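Endo-beta-mannanase (Rhizomucor miehei, PDB 4QP0) probably hydrolyses internal beta-1,4-mannosidic linkages in mannans, galactomannans and glucomannans, as an extracellular glycoside hydrolase of family 5. Local coordinates at residues G311-E316 with D354-K359. Residues are numbered along the deposited sequence; the frame is centred on the assembly and turned at random.
Sequences GTVEDE and DAMAKK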
# COMPACT_ATOMS: atom_id res chain seq x y z
N GLY A 311 9.50 -18.18 -5.31
CA GLY A 311 10.39 -19.16 -4.69
C GLY A 311 11.42 -18.55 -3.75
O GLY A 311 11.77 -19.15 -2.74
N THR A 312 11.89 -17.35 -4.07
CA THR A 312 12.76 -16.58 -3.16
C THR A 312 12.01 -16.19 -1.88
O THR A 312 12.54 -16.37 -0.78
CB THR A 312 13.33 -15.31 -3.83
OG1 THR A 312 14.01 -15.69 -5.04
CG2 THR A 312 14.30 -14.58 -2.91
N VAL A 313 10.79 -15.68 -2.04
CA VAL A 313 9.94 -15.27 -0.91
C VAL A 313 9.65 -16.44 0.04
O VAL A 313 9.66 -16.27 1.27
CB VAL A 313 8.63 -14.61 -1.40
CG1 VAL A 313 7.57 -14.62 -0.31
CG2 VAL A 313 8.89 -13.19 -1.87
N GLU A 314 9.41 -17.61 -0.55
CA GLU A 314 9.24 -18.86 0.20
C GLU A 314 10.48 -19.20 1.02
O GLU A 314 10.41 -19.28 2.25
CB GLU A 314 8.88 -20.02 -0.76
CG GLU A 314 7.39 -20.12 -1.05
CD GLU A 314 7.07 -20.62 -2.45
OE1 GLU A 314 7.78 -21.51 -2.97
OE2 GLU A 314 6.08 -20.12 -3.02
N ASP A 315 11.62 -19.38 0.35
CA ASP A 315 12.88 -19.79 0.99
C ASP A 315 13.43 -18.78 2.00
O ASP A 315 14.01 -19.17 3.02
CB ASP A 315 13.94 -20.08 -0.07
CG ASP A 315 13.55 -21.20 -1.01
OD1 ASP A 315 12.63 -21.98 -0.67
OD2 ASP A 315 14.16 -21.31 -2.09
N GLU A 316 13.26 -17.49 1.71
CA GLU A 316 13.75 -16.44 2.60
C GLU A 316 12.81 -16.25 3.79
O GLU A 316 13.14 -15.52 4.72
CB GLU A 316 13.94 -15.12 1.84
CG GLU A 316 15.13 -15.07 0.87
CD GLU A 316 16.49 -15.34 1.53
OE1 GLU A 316 16.71 -14.93 2.69
OE2 GLU A 316 17.35 -15.97 0.87
N ASP A 354 -1.21 -20.89 -2.72
CA ASP A 354 -1.38 -22.13 -1.95
C ASP A 354 -0.19 -22.43 -1.04
O ASP A 354 -0.37 -22.88 0.09
CB ASP A 354 -1.62 -23.33 -2.89
CG ASP A 354 -2.85 -23.14 -3.78
OD1 ASP A 354 -3.91 -22.71 -3.28
OD2 ASP A 354 -2.74 -23.43 -4.99
N ALA A 355 1.02 -22.18 -1.54
CA ALA A 355 2.24 -22.44 -0.78
C ALA A 355 2.39 -21.52 0.43
O ALA A 355 2.87 -21.95 1.48
CB ALA A 355 3.46 -22.36 -1.69
N MET A 356 1.98 -20.26 0.30
CA MET A 356 1.93 -19.36 1.45
C MET A 356 0.80 -19.74 2.40
O MET A 356 0.97 -19.69 3.62
CB MET A 356 1.79 -17.90 1.01
CG MET A 356 2.94 -17.39 0.16
SD MET A 356 4.51 -17.27 1.04
CE MET A 356 4.41 -15.59 1.65
N ALA A 357 -0.35 -20.12 1.85
CA ALA A 357 -1.50 -20.58 2.64
C ALA A 357 -1.12 -21.77 3.52
O ALA A 357 -1.51 -21.85 4.69
CB ALA A 357 -2.66 -20.94 1.73
N LYS A 358 -0.36 -22.69 2.93
CA LYS A 358 0.07 -23.92 3.58
C LYS A 358 1.08 -23.69 4.71
O LYS A 358 1.03 -24.37 5.73
CB LYS A 358 0.64 -24.89 2.52
CG LYS A 358 0.91 -26.31 3.01
N LYS A 359 1.98 -22.72 4.54
CA LYS A 359 3.08 -22.46 5.51
C LYS A 359 2.65 -22.33 6.97
O LYS A 359 1.81 -21.49 7.32
CB LYS A 359 3.89 -21.22 5.10
CG LYS A 359 4.87 -21.46 3.96
CD LYS A 359 5.82 -20.28 3.78
CE LYS A 359 7.04 -20.41 4.69
NZ LYS A 359 8.03 -19.33 4.43
O HOH W 1 7.51 -17.06 2.96
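V313 and E314 meet M356 and A355 where two helices run side by side in the same direction. The nearest CA atoms are those of E314 and M356, 7.4 Å apart. Residues 311-316 lie on helix 299-315 and residues 354-359 on helix 345-358. M356 bends at chi2 (-67°) and again at chi3 (-91°), which carries its methyl across to V313. In this apolar contact M356 CE lies 3.8 Å from V313 CG1, and the two side chains cross at about a right angle. Both also touch D321 on strand 320-323. In this TIM barrel the helices flank that strand in sequence: 299-315 leads into it and 345-358 follows it. They pack as neighbours on the outside of the barrel. On the partly exposed side, the carboxylate of E314 lies beside A355, with OE2 3.7 Å from A355 CB. OE2 is also hydrogen-bonded to H352, one turn back from M356. K359, the last residue, stretches its side chain across to the other helix. Its NZ makes a weak hydrogen bond to E314 O (3.2 Å). A water accepts from K359 NZ (2.8 Å) and donates to V313 O. The same amine forms a salt bridge with D317, and K359 makes a cation-pi contact with Y20.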